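Local coordinates for putative branched-chain amino acid aminotransferase IlvE (Streptococcus mutans, PDB 4DQN), which probably catalyses the pyridoxal-phosphate-dependent transfer of amino groups between branched-chain amino acids and 2-oxoglutarate, a step in isoleucine and leucine biosynthesis, at residues T184-K188 with P245-P249; K20-I26 with G37-A43. All blocks are in the same frame, centred on the assembly; numbering follows the deposited sequence.

Contact 1 (T184-K188 with P245-P249); sequences TGAAK and PSILP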
ATOM      1  N   THR A 184      -0.641   8.537  -2.446  1.00 40.05           N
ATOM      2  CA  THR A 184       0.326   8.541  -1.344  1.00 38.13           C
ATOM      3  C   THR A 184       1.773   8.665  -1.821  1.00 35.85           C
ATOM      4  O   THR A 184       2.702   8.305  -1.089  1.00 37.97           O
ATOM      5  CB  THR A 184       0.190   7.271  -0.478  1.00 37.02           C
ATOM      6  OG1 THR A 184       0.272   6.100  -1.311  1.00 34.51           O
ATOM      7  CG2 THR A 184      -1.153   7.272   0.248  1.00 35.03           C
ATOM      8  N   GLY A 185       1.958   9.179  -3.037  1.00 33.07           N
ATOM      9  CA  GLY A 185       3.274   9.237  -3.660  1.00 36.78           C
ATOM     10  C   GLY A 185       4.347  10.004  -2.899  1.00 40.75           C
ATOM     11  O   GLY A 185       5.539   9.663  -2.973  1.00 41.69           O
ATOM     12  N   ALA A 186       3.932  11.045  -2.178  1.00 36.82           N
ATOM     13  CA  ALA A 186       4.870  11.901  -1.439  1.00 39.61           C
ATOM     14  C   ALA A 186       5.084  11.380  -0.013  1.00 42.63           C
ATOM     15  O   ALA A 186       5.718  12.039   0.828  1.00 43.65           O
ATOM     16  CB  ALA A 186       4.363  13.344  -1.418  1.00 40.92           C
ATOM     17  N   ALA A 187       4.544  10.192   0.248  1.00 36.54           N
ATOM     18  CA  ALA A 187       4.671   9.537   1.547  1.00 37.85           C
ATOM     19  C   ALA A 187       5.448   8.230   1.378  1.00 37.84           C
ATOM     20  O   ALA A 187       5.164   7.454   0.460  1.00 35.98           O
ATOM     21  CB  ALA A 187       3.271   9.268   2.139  1.00 35.12           C
ATOM     22  N   LYS A 188       6.431   7.982   2.245  1.00 35.52           N
ATOM     23  CA  LYS A 188       7.225   6.753   2.150  1.00 33.90           C
ATOM     24  C   LYS A 188       6.450   5.577   2.746  1.00 33.67           C
ATOM     25  O   LYS A 188       6.712   5.153   3.880  1.00 28.95           O
ATOM     26  CB  LYS A 188       8.570   6.926   2.870  1.00 35.46           C
ATOM     27  CG  LYS A 188       9.689   6.001   2.375  1.00 33.41           C
ATOM     28  CD  LYS A 188      11.040   6.565   2.800  1.00 34.26           C
ATOM     29  CE  LYS A 188      12.192   5.693   2.334  1.00 37.37           C
ATOM     30  NZ  LYS A 188      12.270   5.608   0.845  1.00 39.00           N
ATOM     31  N   PRO A 245       3.845  16.912  -6.382  1.00 43.14           N
ATOM     32  CA  PRO A 245       3.231  16.510  -5.112  1.00 48.47           C
ATOM     33  C   PRO A 245       3.018  15.000  -5.049  1.00 46.94           C
ATOM     34  O   PRO A 245       2.428  14.501  -4.085  1.00 45.43           O
ATOM     35  CB  PRO A 245       1.869  17.205  -5.160  1.00 50.53           C
ATOM     36  CG  PRO A 245       1.550  17.293  -6.627  1.00 48.32           C
ATOM     37  CD  PRO A 245       2.871  17.545  -7.296  1.00 47.64           C
ATOM     38  N   SER A 246       3.475  14.297  -6.087  1.00 43.91           N
ATOM     39  CA  SER A 246       3.299  12.853  -6.215  1.00 46.23           C
ATOM     40  C   SER A 246       4.656  12.163  -6.022  1.00 43.63           C
ATOM     41  O   SER A 246       4.770  10.933  -6.053  1.00 44.81           O
ATOM     42  CB  SER A 246       2.705  12.527  -7.598  1.00 42.87           C
ATOM     43  OG  SER A 246       2.613  11.128  -7.814  1.00 52.82           O
ATOM     44  N   ILE A 247       5.680  12.980  -5.803  1.00 43.05           N
ATOM     45  CA  ILE A 247       7.057  12.509  -5.681  1.00 45.11           C
ATOM     46  C   ILE A 247       7.497  12.444  -4.211  1.00 42.77           C
ATOM     47  O   ILE A 247       7.172  13.333  -3.418  1.00 42.35           O
ATOM     48  CB  ILE A 247       8.003  13.459  -6.470  1.00 48.59           C
ATOM     49  CG1 ILE A 247       7.832  13.248  -7.980  1.00 45.98           C
ATOM     50  CG2 ILE A 247       9.459  13.284  -6.056  1.00 45.99           C
ATOM     51  CD1 ILE A 247       8.527  14.324  -8.814  1.00 43.98           C
ATOM     52  N   LEU A 248       8.218  11.385  -3.847  1.00 45.68           N
ATOM     53  CA  LEU A 248       8.857  11.312  -2.535  1.00 44.88           C
ATOM     54  C   LEU A 248      10.092  12.208  -2.512  1.00 44.06           C
ATOM     55  O   LEU A 248      11.033  11.988  -3.270  1.00 46.58           O
ATOM     56  CB  LEU A 248       9.289   9.881  -2.214  1.00 46.14           C
ATOM     57  CG  LEU A 248      10.094   9.791  -0.911  1.00 46.03           C
ATOM     58  CD1 LEU A 248       9.198   9.323   0.213  1.00 44.34           C
ATOM     59  CD2 LEU A 248      11.314   8.890  -1.049  1.00 48.77           C
ATOM     60  N   PRO A 249      10.103  13.214  -1.628  1.00 45.75           N
ATOM     61  CA  PRO A 249      11.267  14.105  -1.545  1.00 43.89           C
ATOM     62  C   PRO A 249      12.423  13.463  -0.765  1.00 45.30           C
ATOM     63  O   PRO A 249      12.327  13.322   0.460  1.00 46.26           O
ATOM     64  CB  PRO A 249      10.719  15.324  -0.790  1.00 49.25           C
ATOM     65  CG  PRO A 249       9.495  14.823  -0.032  1.00 47.53           C
ATOM     66  CD  PRO A 249       9.155  13.430  -0.522  1.00 45.82           C
TER
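Two loops pass backbone to backbone here, with CA–CA spacings of 4.4 Å for Gly185–Ser246 and 4.2 Å for Ala186–Leu248. Residues 184-187 form a type I beta turn, closed by Ala187 N donating to Thr184 O at 3.0 Å. No hydrogen bond joins the two loops: Gly185 O lies 3.3 Å from Leu248 N, but at a poor angle. They meet instead through CA-H...O contacts, Gly185 CA to Ser246 O at 3.3 Å (131° at H) and Ala186 CA to Ile247 O at 3.4 Å (139°). A beta carbon on Gly185 would sit 2.2 Å from Ser246 O, so an approach this close depends on the missing side chain. Among the side chains, Ala186 CB rests 3.5 Å from Pro245 O, and Leu248 CD1 packs 3.6 Å from Lys188 CB. Lys188 NZ hydrogen-bonds to Tyr193 OH. Lys188 is the predicted pyridoxal-phosphate attachment residue, although no cofactor is bound to it here, so the Leu248 contact lies at the base of the presumed Schiff-base lysine. Ser246 OG hydrogen-bonds to Glu223 and Leu248 N to Glu224, tying loop 245-249 to strand 222-225. The two loops lead into helices 190-205 and 251-262, while helix 79-92 and strand 59-68 border Lys188, whose backbone hydrogen-bonds with Phe61.

Contact 2 (K20-I26 with G37-A43); sequences KLPFRYI and GKLTEDA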
ATOM      1  N   LYS A  20      20.273  -9.959  10.340  1.00 28.78           N
ATOM      2  CA  LYS A  20      19.704  -9.909  11.688  1.00 29.61           C
ATOM      3  C   LYS A  20      20.772  -9.567  12.723  1.00 31.36           C
ATOM      4  O   LYS A  20      21.556 -10.427  13.125  1.00 30.54           O
ATOM      5  CB  LYS A  20      19.051 -11.247  12.031  1.00 27.74           C
ATOM      6  CG  LYS A  20      18.317 -11.256  13.367  1.00 31.53           C
ATOM      7  CD  LYS A  20      17.748 -12.650  13.642  1.00 37.03           C
ATOM      8  CE  LYS A  20      17.530 -12.855  15.131  1.00 43.51           C
ATOM      9  NZ  LYS A  20      17.705 -14.291  15.514  1.00 58.80           N
ATOM     10  N   LEU A  21      20.799  -8.311  13.154  1.00 27.68           N
ATOM     11  CA  LEU A  21      21.790  -7.845  14.123  1.00 28.20           C
ATOM     12  C   LEU A  21      21.301  -8.096  15.554  1.00 28.59           C
ATOM     13  O   LEU A  21      20.112  -8.339  15.764  1.00 28.08           O
ATOM     14  CB  LEU A  21      22.104  -6.356  13.887  1.00 26.49           C
ATOM     15  CG  LEU A  21      23.335  -6.055  13.011  1.00 30.20           C
ATOM     16  CD1 LEU A  21      23.297  -6.846  11.728  1.00 28.26           C
ATOM     17  CD2 LEU A  21      23.453  -4.564  12.691  1.00 25.92           C
ATOM     18  N   PRO A  22      22.212  -8.078  16.543  1.00 27.99           N
ATOM     19  CA  PRO A  22      21.780  -8.408  17.912  1.00 31.90           C
ATOM     20  C   PRO A  22      20.653  -7.545  18.502  1.00 30.59           C
ATOM     21  O   PRO A  22      19.798  -8.114  19.184  1.00 28.69           O
ATOM     22  CB  PRO A  22      23.058  -8.223  18.740  1.00 32.45           C
ATOM     23  CG  PRO A  22      24.168  -8.476  17.775  1.00 36.97           C
ATOM     24  CD  PRO A  22      23.678  -7.935  16.449  1.00 34.90           C
ATOM     25  N   PHE A  23      20.629  -6.233  18.259  1.00 26.91           N
ATOM     26  CA  PHE A  23      19.638  -5.372  18.918  1.00 28.61           C
ATOM     27  C   PHE A  23      18.860  -4.492  17.945  1.00 28.47           C
ATOM     28  O   PHE A  23      19.430  -4.007  16.966  1.00 25.88           O
ATOM     29  CB  PHE A  23      20.330  -4.475  19.956  1.00 30.20           C
ATOM     30  CG  PHE A  23      21.023  -5.242  21.035  1.00 32.62           C
ATOM     31  CD1 PHE A  23      20.295  -5.795  22.085  1.00 32.45           C
ATOM     32  CD2 PHE A  23      22.393  -5.440  20.989  1.00 34.15           C
ATOM     33  CE1 PHE A  23      20.929  -6.529  23.076  1.00 35.50           C
ATOM     34  CE2 PHE A  23      23.035  -6.169  21.977  1.00 33.81           C
ATOM     35  CZ  PHE A  23      22.302  -6.717  23.018  1.00 35.13           C
ATOM     36  N   ARG A  24      17.557  -4.314  18.198  1.00 25.88           N
ATOM     37  CA  ARG A  24      16.766  -3.275  17.523  1.00 28.53           C
ATOM     38  C   ARG A  24      16.078  -2.483  18.589  1.00 25.31           C
ATOM     39  O   ARG A  24      15.847  -2.990  19.690  1.00 24.96           O
ATOM     40  CB  ARG A  24      15.604  -3.820  16.693  1.00 29.95           C
ATOM     41  CG  ARG A  24      15.866  -4.911  15.760  1.00 40.62           C
ATOM     42  CD  ARG A  24      15.273  -6.192  16.280  1.00 29.07           C
ATOM     43  NE  ARG A  24      16.335  -6.921  16.908  1.00 39.34           N
ATOM     44  CZ  ARG A  24      17.332  -7.472  16.242  1.00 30.90           C
ATOM     45  NH1 ARG A  24      17.396  -7.418  14.906  1.00 28.24           N
ATOM     46  NH2 ARG A  24      18.256  -8.105  16.930  1.00 34.68           N
ATOM     47  N   TYR A  25      15.702  -1.256  18.243  1.00 27.44           N
ATOM     48  CA  TYR A  25      14.839  -0.435  19.086  1.00 23.73           C
ATOM     49  C   TYR A  25      13.374  -0.726  18.765  1.00 25.10           C
ATOM     50  O   TYR A  25      13.010  -0.942  17.606  1.00 23.81           O
ATOM     51  CB  TYR A  25      15.148   1.032  18.809  1.00 24.67           C
ATOM     52  CG  TYR A  25      14.239   2.057  19.452  1.00 26.46           C
ATOM     53  CD1 TYR A  25      12.999   2.381  18.891  1.00 27.59           C
ATOM     54  CD2 TYR A  25      14.643   2.743  20.580  1.00 25.54           C
ATOM     55  CE1 TYR A  25      12.185   3.346  19.464  1.00 27.59           C
ATOM     56  CE2 TYR A  25      13.838   3.711  21.161  1.00 31.15           C
ATOM     57  CZ  TYR A  25      12.617   4.006  20.601  1.00 30.37           C
ATOM     58  OH  TYR A  25      11.835   4.982  21.180  1.00 33.50           O
ATOM     59  N   ILE A  26      12.529  -0.719  19.789  1.00 25.24           N
ATOM     60  CA  ILE A  26      11.092  -0.867  19.584  1.00 24.93           C
ATOM     61  C   ILE A  26      10.328  -0.047  20.621  1.00 27.35           C
ATOM     62  O   ILE A  26      10.714   0.019  21.790  1.00 26.26           O
ATOM     63  CB  ILE A  26      10.640  -2.361  19.610  1.00 25.63           C
ATOM     64  CG1 ILE A  26       9.209  -2.508  19.093  1.00 26.16           C
ATOM     65  CG2 ILE A  26      10.764  -2.955  21.022  1.00 26.08           C
ATOM     66  CD1 ILE A  26       8.814  -3.970  18.767  1.00 22.29           C
ATOM     67  N   GLY A  37      10.362   3.417  24.681  1.00 27.25           N
ATOM     68  CA  GLY A  37      11.187   2.616  23.791  1.00 28.81           C
ATOM     69  C   GLY A  37      12.194   1.766  24.552  1.00 32.92           C
ATOM     70  O   GLY A  37      12.592   2.109  25.669  1.00 33.36           O
ATOM     71  N   LYS A  38      12.597   0.650  23.953  1.00 30.90           N
ATOM     72  CA  LYS A  38      13.600  -0.232  24.542  1.00 31.30           C
ATOM     73  C   LYS A  38      14.365  -0.932  23.433  1.00 34.01           C
ATOM     74  O   LYS A  38      13.918  -0.955  22.281  1.00 29.81           O
ATOM     75  CB  LYS A  38      12.924  -1.283  25.415  1.00 34.88           C
ATOM     76  CG  LYS A  38      12.105  -2.294  24.610  1.00 39.76           C
ATOM     77  CD  LYS A  38      11.320  -3.249  25.506  1.00 39.90           C
ATOM     78  CE  LYS A  38      10.618  -4.335  24.702  1.00 39.56           C
ATOM     79  NZ  LYS A  38       9.600  -5.025  25.545  1.00 50.93           N
ATOM     80  N   LEU A  39      15.507  -1.519  23.776  1.00 30.31           N
ATOM     81  CA  LEU A  39      16.219  -2.373  22.838  1.00 28.92           C
ATOM     82  C   LEU A  39      15.722  -3.781  23.041  1.00 30.55           C
ATOM     83  O   LEU A  39      15.453  -4.188  24.169  1.00 29.56           O
ATOM     84  CB  LEU A  39      17.730  -2.321  23.082  1.00 32.13           C
ATOM     85  CG  LEU A  39      18.356  -0.941  22.920  1.00 29.89           C
ATOM     86  CD1 LEU A  39      19.858  -1.013  23.053  1.00 38.19           C
ATOM     87  CD2 LEU A  39      17.979  -0.351  21.573  1.00 30.22           C
ATOM     88  N   THR A  40      15.576  -4.522  21.949  1.00 27.24           N
ATOM     89  CA  THR A  40      15.172  -5.914  22.046  1.00 29.17           C
ATOM     90  C   THR A  40      16.031  -6.768  21.136  1.00 28.94           C
ATOM     91  O   THR A  40      16.558  -6.290  20.122  1.00 29.09           O
ATOM     92  CB  THR A  40      13.691  -6.113  21.671  1.00 30.70           C
ATOM     93  OG1 THR A  40      13.336  -7.485  21.873  1.00 30.79           O
ATOM     94  CG2 THR A  40      13.452  -5.733  20.196  1.00 26.55           C
ATOM     95  N   GLU A  41      16.167  -8.035  21.504  1.00 27.22           N
ATOM     96  CA  GLU A  41      16.951  -8.976  20.729  1.00 29.89           C
ATOM     97  C   GLU A  41      16.050  -9.734  19.775  1.00 27.45           C
ATOM     98  O   GLU A  41      16.520 -10.540  18.975  1.00 27.47           O
ATOM     99  CB  GLU A  41      17.666  -9.963  21.666  1.00 31.29           C
ATOM    100  CG  GLU A  41      18.614  -9.280  22.646  1.00 35.10           C
ATOM    101  CD  GLU A  41      19.395 -10.275  23.474  1.00 41.82           C
ATOM    102  OE1 GLU A  41      19.345 -10.185  24.717  1.00 46.69           O
ATOM    103  OE2 GLU A  41      20.046 -11.156  22.876  1.00 43.40           O
ATOM    104  N   ASP A  42      14.748  -9.477  19.863  1.00 25.25           N
ATOM    105  CA  ASP A  42      13.779 -10.251  19.083  1.00 28.30           C
ATOM    106  C   ASP A  42      13.538  -9.561  17.755  1.00 26.39           C
ATOM    107  O   ASP A  42      12.992  -8.461  17.709  1.00 28.42           O
ATOM    108  CB  ASP A  42      12.450 -10.362  19.834  1.00 26.12           C
ATOM    109  CG  ASP A  42      11.548 -11.433  19.267  1.00 26.74           C
ATOM    110  OD1 ASP A  42      11.902 -12.054  18.236  1.00 24.82           O
ATOM    111  OD2 ASP A  42      10.463 -11.652  19.850  1.00 30.03           O
ATOM    112  N   ALA A  43      13.936 -10.223  16.676  1.00 25.11           N
ATOM    113  CA  ALA A  43      13.801  -9.671  15.334  1.00 26.52           C
ATOM    114  C   ALA A  43      12.471 -10.081  14.706  1.00 27.12           C
ATOM    115  O   ALA A  43      12.217  -9.799  13.535  1.00 24.02           O
ATOM    116  CB  ALA A  43      14.970 -10.127  14.466  1.00 25.16           C
TER
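Contact 2 is the open end of the beta hairpin of strands 24-30 and 33-40, away from the turn. Antiparallel pairing is established by two hydrogen-bonded pairs, Arg24–Thr40 (Arg24 N to Thr40 O 2.9 Å, Thr40 N to Arg24 O 2.7 Å) and Ile26–Lys38 (Ile26 N to Lys38 O and Lys38 N to Ile26 O, both 2.9 Å). Between them, Tyr25 and Leu39 form a non-hydrogen-bonded pair with CA–CA 4.4 Å. Segments 24-26 and 38-40 cross at 132°, well short of the 180° of a flat antiparallel pair, so the pairing is twisted at this end. On the Tyr25–Leu39 face, Leu39 CD2 lies 4.2 Å from Tyr25 CB; on the other, Ile26 CG2 meets Thr40 CG2 at 4.0 Å. Arg24 NE adds a hydrogen bond to Thr40 O at 3.3 Å. Ala43 CB lies over one face of the Arg24 guanidinium, 3.7 Å from Arg24 NH1, which forms a salt bridge to Glu49 of the second subunit. After the strand, Asp42 N donates to Thr40 OG1 at 3.2 Å, an ST turn. Tyr25 packs on helix 100-113, and its backbone hydrogen bonds with Ile152 join strand 24-30 to strand 147-157; the hairpin's other strand, 33-40, is outermost in this chain's seven-stranded antiparallel sheet.

In the fold
Along the chain the contacts come in series: contact 2 closes at residue 43, long before contact 1 opens at residue 184. Their centres are about 29 Å apart and their nearest atoms about 16 Å, so they do not touch. Contact 2 belongs to the antiparallel sheet, where strand 33-40 is outermost within this chain. That sheet also contains strand 59-68, which borders Lys188, so it reaches from the hairpin to contact 1. Segment 245-249 follows strand 238-241 of the mixed sheet, placing contact 1 where elements of both sheets meet, consistent with Lys188 as the predicted cofactor lysine, because in class IV aminotransferases the cofactor lies between the two domains. Both contacts also reach the second subunit, through Thr184 and through Arg24 and Ala43.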